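Long-range contact in glycerophosphoryl diester phosphodiesterase (Parabacteroides distasonis, PDB 3MZ2), which probably hydrolyses glycerophosphodiesters to an alcohol and glycerol 3-phosphate, on a TIM-barrel fold: residues A[174-187]-A[199-211]. Residues are numbered along the deposited sequence; the frame is centred on the assembly and turned at random.
Sequences YEKNPNFMFEAFVK and GIPWSHIMAYVGP
F182 to V186 runs beside H204 to Y208 in parallel register, illustrating how neighbouring strands of a TIM barrel are joined by backbone and then individualised by side chains. Five backbone hydrogen bonds alternate between the strands, from F182 N to H204 O through to the nearly straight V186 N to Y208 O (2.7 Å, 175° at the hydrogen). A sixth bond extends the series through a side chain: ND1 of H204 donates to F180 O at 2.8 Å, with the acceptor in the imidazole plane, which fixes the ring's rotation.

Aromatic contacts mark both ends. Y174, its CG anti to the backbone N (chi1 178°), presents a ring edge to the H204 face, while P201 CD lies over one face of the tyrosine, 3.8 Å from the ring centroid, as a CH-pi contact. At the other end Y208 directs its edge onto the face of F185 in a T-shaped pair, planes 64° apart, with CD2 of Y208 3.5 Å above the centre of the F185 ring. A leucine in place of F185 would probably deprive that tyrosine edge of its aromatic face and leave the Y208 ring freer to turn.

Apolar contacts line both faces of the strand pair. On the side of the sheet bearing F182 and A184, A184 CB meets I205 CG2 at 3.8 Å; on the other, the aliphatic part of E183 runs alongside selenomethionine M206. Beyond the strand, V186 CG2 touches A207 CB at 3.6 Å.

The two strands and helix 189-197 make a beta-alpha-beta crossover. Strand 160-164 flanks 182-185, strand 231-234 flanks 205-210, and helix 17-23 packs against M181 and H204.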
loop_
_atom_site.group_PDB
_atom_site.type_symbol
_atom_site.label_atom_id
_atom_site.label_comp_id
_atom_site.label_asym_id
_atom_site.label_seq_id
_atom_site.Cartn_x
_atom_site.Cartn_y
_atom_site.Cartn_z
ATOM N N TYR A 174 -1.041 -18.739 0.013
ATOM C CA TYR A 174 -0.654 -20.117 0.353
ATOM C C TYR A 174 -1.728 -21.155 -0.117
ATOM O O TYR A 174 -1.383 -22.220 -0.610
ATOM C CB TYR A 174 -0.370 -20.227 1.857
ATOM C CG TYR A 174 -0.011 -21.618 2.263
ATOM C CD1 TYR A 174 1.219 -22.155 1.981
ATOM C CD2 TYR A 174 -0.955 -22.437 2.891
ATOM C CE1 TYR A 174 1.525 -23.485 2.344
ATOM C CE2 TYR A 174 -0.640 -23.737 3.226
ATOM C CZ TYR A 174 0.578 -24.241 2.961
ATOM O OH TYR A 174 0.859 -25.554 3.263
ATOM N N GLU A 175 -2.993 -20.795 0.011
ATOM C CA GLU A 175 -4.116 -21.621 -0.421
ATOM C C GLU A 175 -4.105 -21.727 -1.948
ATOM O O GLU A 175 -4.444 -22.787 -2.468
ATOM C CB GLU A 175 -5.449 -21.095 0.143
ATOM C CG GLU A 175 -5.500 -21.309 1.680
ATOM C CD GLU A 175 -6.828 -21.058 2.337
ATOM O OE1 GLU A 175 -7.711 -20.508 1.659
ATOM O OE2 GLU A 175 -6.945 -21.413 3.561
ATOM N N LYS A 176 -3.670 -20.677 -2.658
ATOM C CA LYS A 176 -3.586 -20.736 -4.128
ATOM C C LYS A 176 -2.423 -21.586 -4.600
ATOM O O LYS A 176 -2.507 -22.276 -5.617
ATOM C CB LYS A 176 -3.423 -19.348 -4.737
ATOM C CG LYS A 176 -4.698 -18.573 -4.819
ATOM C CD LYS A 176 -4.557 -17.378 -5.715
ATOM N N ASN A 177 -1.323 -21.543 -3.867
ATOM C CA ASN A 177 -0.166 -22.372 -4.226
ATOM C C ASN A 177 0.704 -22.613 -2.991
ATOM O O ASN A 177 1.461 -21.740 -2.544
ATOM C CB ASN A 177 0.645 -21.718 -5.331
ATOM C CG ASN A 177 1.830 -22.578 -5.790
ATOM O OD1 ASN A 177 2.169 -23.586 -5.187
ATOM N ND2 ASN A 177 2.452 -22.153 -6.863
ATOM N N PRO A 178 0.602 -23.826 -2.417
ATOM C CA PRO A 178 1.351 -24.060 -1.168
ATOM C C PRO A 178 2.845 -24.207 -1.285
ATOM O O PRO A 178 3.527 -24.446 -0.279
ATOM C CB PRO A 178 0.745 -25.383 -0.654
ATOM C CG PRO A 178 0.306 -26.063 -1.881
ATOM C CD PRO A 178 -0.270 -24.971 -2.733
ATOM N N ASN A 179 3.372 -24.104 -2.499
ATOM C CA ASN A 179 4.803 -24.086 -2.717
ATOM C C ASN A 179 5.381 -22.675 -2.662
ATOM O O ASN A 179 6.580 -22.496 -2.785
ATOM C CB ASN A 179 5.125 -24.753 -4.048
ATOM C CG ASN A 179 4.868 -26.270 -4.024
ATOM O OD1 ASN A 179 5.067 -26.940 -2.999
ATOM N ND2 ASN A 179 4.332 -26.783 -5.095
ATOM N N PHE A 180 4.552 -21.653 -2.459
ATOM C CA PHE A 180 5.104 -20.309 -2.329
ATOM C C PHE A 180 5.927 -20.145 -1.038
ATOM O O PHE A 180 5.601 -20.710 0.026
ATOM C CB PHE A 180 4.005 -19.276 -2.273
ATOM C CG PHE A 180 3.269 -18.993 -3.566
ATOM C CD1 PHE A 180 3.902 -18.973 -4.811
ATOM C CD2 PHE A 180 1.933 -18.626 -3.505
ATOM C CE1 PHE A 180 3.169 -18.708 -5.971
ATOM C CE2 PHE A 180 1.215 -18.324 -4.632
ATOM C CZ PHE A 180 1.824 -18.344 -5.852
HETATM N N MSE A 181 6.961 -19.326 -1.126
HETATM C CA MSE A 181 7.772 -18.933 0.027
HETATM C C MSE A 181 7.525 -17.462 0.299
HETATM O O MSE A 181 7.453 -16.683 -0.651
HETATM C CB MSE A 181 9.224 -19.211 -0.272
HETATM C CG MSE A 181 10.271 -18.849 0.740
HETATM SE SE MSE A 181 10.464 -20.290 2.044
HETATM C CE MSE A 181 10.851 -19.167 3.567
ATOM N N PHE A 182 7.465 -17.080 1.577
ATOM C CA PHE A 182 7.108 -15.735 1.962
ATOM C C PHE A 182 8.207 -14.978 2.695
ATOM O O PHE A 182 8.933 -15.577 3.522
ATOM C CB PHE A 182 5.875 -15.787 2.869
ATOM C CG PHE A 182 4.691 -16.374 2.186
ATOM C CD1 PHE A 182 4.084 -15.696 1.146
ATOM C CD2 PHE A 182 4.218 -17.616 2.553
ATOM C CE1 PHE A 182 3.010 -16.251 0.479
ATOM C CE2 PHE A 182 3.141 -18.210 1.882
ATOM C CZ PHE A 182 2.506 -17.519 0.882
ATOM N N GLU A 183 8.246 -13.663 2.443
ATOM C CA GLU A 183 8.827 -12.725 3.413
ATOM C C GLU A 183 7.617 -12.154 4.188
ATOM O O GLU A 183 6.792 -11.487 3.620
ATOM C CB GLU A 183 9.611 -11.597 2.736
ATOM C CG GLU A 183 10.091 -10.600 3.779
ATOM C CD GLU A 183 10.760 -9.393 3.216
ATOM O OE1 GLU A 183 11.777 -9.568 2.492
ATOM O OE2 GLU A 183 10.299 -8.292 3.586
ATOM N N ALA A 184 7.491 -12.512 5.444
ATOM C CA ALA A 184 6.350 -12.103 6.266
ATOM C C ALA A 184 6.741 -11.026 7.264
ATOM O O ALA A 184 7.747 -11.141 7.914
ATOM C CB ALA A 184 5.784 -13.335 7.008
ATOM N N PHE A 185 5.946 -9.957 7.379
ATOM C CA PHE A 185 6.122 -8.990 8.443
ATOM C C PHE A 185 5.755 -9.631 9.767
ATOM O O PHE A 185 4.605 -10.073 9.971
ATOM C CB PHE A 185 5.253 -7.755 8.192
ATOM C CG PHE A 185 5.827 -6.773 7.186
ATOM C CD1 PHE A 185 6.353 -7.231 5.995
ATOM C CD2 PHE A 185 5.770 -5.408 7.405
ATOM C CE1 PHE A 185 6.932 -6.355 5.086
ATOM C CE2 PHE A 185 6.315 -4.504 6.461
ATOM C CZ PHE A 185 6.885 -5.000 5.298
ATOM N N VAL A 186 6.708 -9.682 10.686
ATOM C CA VAL A 186 6.459 -10.311 11.985
ATOM C C VAL A 186 7.127 -9.466 13.036
ATOM O O VAL A 186 8.219 -9.772 13.471
ATOM C CB VAL A 186 6.976 -11.803 12.105
ATOM C CG1 VAL A 186 6.279 -12.455 13.298
ATOM C CG2 VAL A 186 6.742 -12.595 10.874
ATOM N N LYS A 187 6.470 -8.377 13.430
ATOM C CA LYS A 187 7.143 -7.380 14.273
ATOM C C LYS A 187 6.832 -7.520 15.767
ATOM O O LYS A 187 7.496 -6.910 16.595
ATOM C CB LYS A 187 6.762 -5.986 13.802
ATOM C CG LYS A 187 7.146 -5.712 12.362
ATOM C CD LYS A 187 6.542 -4.483 11.831
ATOM C CE LYS A 187 7.415 -3.291 11.891
ATOM N NZ LYS A 187 6.584 -2.043 11.711
ATOM N N GLY A 199 -2.721 -20.573 9.660
ATOM C CA GLY A 199 -2.170 -21.858 9.182
ATOM C C GLY A 199 -1.043 -21.769 8.190
ATOM O O GLY A 199 -0.903 -22.703 7.361
ATOM N N ILE A 200 -0.210 -20.726 8.254
ATOM C CA ILE A 200 0.924 -20.618 7.342
ATOM C C ILE A 200 2.096 -21.401 7.920
ATOM O O ILE A 200 2.572 -21.070 9.003
ATOM C CB ILE A 200 1.384 -19.171 7.121
ATOM C CG1 ILE A 200 0.170 -18.292 6.839
ATOM C CG2 ILE A 200 2.413 -19.112 5.956
ATOM C CD1 ILE A 200 -0.610 -18.677 5.596
ATOM N N PRO A 201 2.603 -22.410 7.189
ATOM C CA PRO A 201 3.750 -23.138 7.741
ATOM C C PRO A 201 4.958 -22.255 7.966
ATOM O O PRO A 201 5.312 -21.489 7.097
ATOM C CB PRO A 201 4.062 -24.188 6.667
ATOM C CG PRO A 201 2.849 -24.223 5.783
ATOM C CD PRO A 201 2.213 -22.905 5.856
ATOM N N TRP A 202 5.595 -22.353 9.138
ATOM C CA TRP A 202 6.757 -21.541 9.415
ATOM C C TRP A 202 7.903 -21.906 8.430
ATOM O O TRP A 202 8.748 -21.063 8.154
ATOM C CB TRP A 202 7.193 -21.696 10.894
ATOM C CG TRP A 202 6.298 -21.004 11.875
ATOM C CD1 TRP A 202 5.614 -21.588 12.914
ATOM C CD2 TRP A 202 6.050 -19.606 11.968
ATOM N NE1 TRP A 202 4.902 -20.635 13.603
ATOM C CE2 TRP A 202 5.174 -19.405 13.066
ATOM C CE3 TRP A 202 6.466 -18.505 11.208
ATOM C CZ2 TRP A 202 4.690 -18.134 13.418
ATOM C CZ3 TRP A 202 6.020 -17.217 11.555
ATOM C CH2 TRP A 202 5.121 -17.056 12.656
ATOM N N SER A 203 7.907 -23.138 7.937
ATOM C CA SER A 203 8.879 -23.538 6.945
ATOM C C SER A 203 8.778 -22.704 5.669
ATOM O O SER A 203 9.714 -22.664 4.884
ATOM C CB SER A 203 8.738 -25.009 6.599
ATOM O OG SER A 203 7.459 -25.330 6.080
ATOM N N HIS A 204 7.617 -22.109 5.428
ATOM C CA HIS A 204 7.450 -21.228 4.262
ATOM C C HIS A 204 7.599 -19.714 4.541
ATOM O O HIS A 204 7.256 -18.885 3.675
ATOM C CB HIS A 204 6.080 -21.516 3.651
ATOM C CG HIS A 204 6.048 -22.835 2.956
ATOM N ND1 HIS A 204 5.846 -22.976 1.606
ATOM C CD2 HIS A 204 6.232 -24.086 3.446
ATOM C CE1 HIS A 204 5.900 -24.262 1.288
ATOM N NE2 HIS A 204 6.100 -24.958 2.388
ATOM N N ILE A 205 8.159 -19.391 5.704
ATOM C CA ILE A 205 8.324 -18.041 6.180
ATOM C C ILE A 205 9.798 -17.682 6.486
ATOM O O ILE A 205 10.524 -18.443 7.128
ATOM C CB ILE A 205 7.438 -17.764 7.378
ATOM C CG1 ILE A 205 5.987 -17.774 6.900
ATOM C CG2 ILE A 205 7.794 -16.408 8.019
ATOM C CD1 ILE A 205 4.994 -17.541 8.009
HETATM N N MSE A 206 10.195 -16.521 5.951
HETATM C CA MSE A 206 11.334 -15.741 6.456
HETATM C C MSE A 206 10.705 -14.468 7.000
HETATM O O MSE A 206 9.782 -13.947 6.378
HETATM C CB MSE A 206 12.346 -15.460 5.333
HETATM C CG MSE A 206 13.578 -14.650 5.766
HETATM SE SE MSE A 206 13.224 -12.698 5.554
HETATM C CE MSE A 206 13.507 -12.713 3.610
ATOM N N ALA A 207 11.191 -13.977 8.147
ATOM C CA ALA A 207 10.504 -12.882 8.818
ATOM C C ALA A 207 11.225 -11.559 8.788
ATOM O O ALA A 207 12.387 -11.507 9.175
ATOM C CB ALA A 207 10.194 -13.270 10.274
ATOM N N TYR A 208 10.494 -10.526 8.388
ATOM C CA TYR A 208 10.911 -9.160 8.499
ATOM C C TYR A 208 10.448 -8.681 9.872
ATOM O O TYR A 208 9.238 -8.744 10.172
ATOM C CB TYR A 208 10.302 -8.313 7.374
ATOM C CG TYR A 208 10.522 -6.832 7.583
ATOM C CD1 TYR A 208 11.809 -6.322 7.711
ATOM C CD2 TYR A 208 9.467 -5.964 7.729
ATOM C CE1 TYR A 208 12.042 -4.992 7.955
ATOM C CE2 TYR A 208 9.690 -4.590 7.944
ATOM C CZ TYR A 208 11.002 -4.132 8.051
ATOM O OH TYR A 208 11.291 -2.793 8.294
ATOM N N VAL A 209 11.404 -8.335 10.746
ATOM C CA VAL A 209 11.071 -7.937 12.109
ATOM C C VAL A 209 11.200 -6.430 12.361
ATOM O O VAL A 209 11.076 -6.000 13.487
ATOM C CB VAL A 209 11.879 -8.722 13.170
ATOM C CG1 VAL A 209 11.599 -10.299 13.075
ATOM C CG2 VAL A 209 13.421 -8.452 13.059
ATOM N N GLY A 210 11.501 -5.636 11.318
ATOM C CA GLY A 210 11.450 -4.181 11.473
ATOM C C GLY A 210 12.772 -3.508 11.167
ATOM O O GLY A 210 13.715 -4.157 10.667
ATOM N N PRO A 211 12.847 -2.217 11.458
ATOM C CA PRO A 211 13.995 -1.405 11.098
ATOM C C PRO A 211 14.994 -1.239 12.214
ATOM O O PRO A 211 16.027 -0.612 11.995
ATOM C CB PRO A 211 13.354 -0.069 10.714
ATOM C CG PRO A 211 12.212 0.033 11.642
ATOM C CD PRO A 211 11.662 -1.371 11.735
#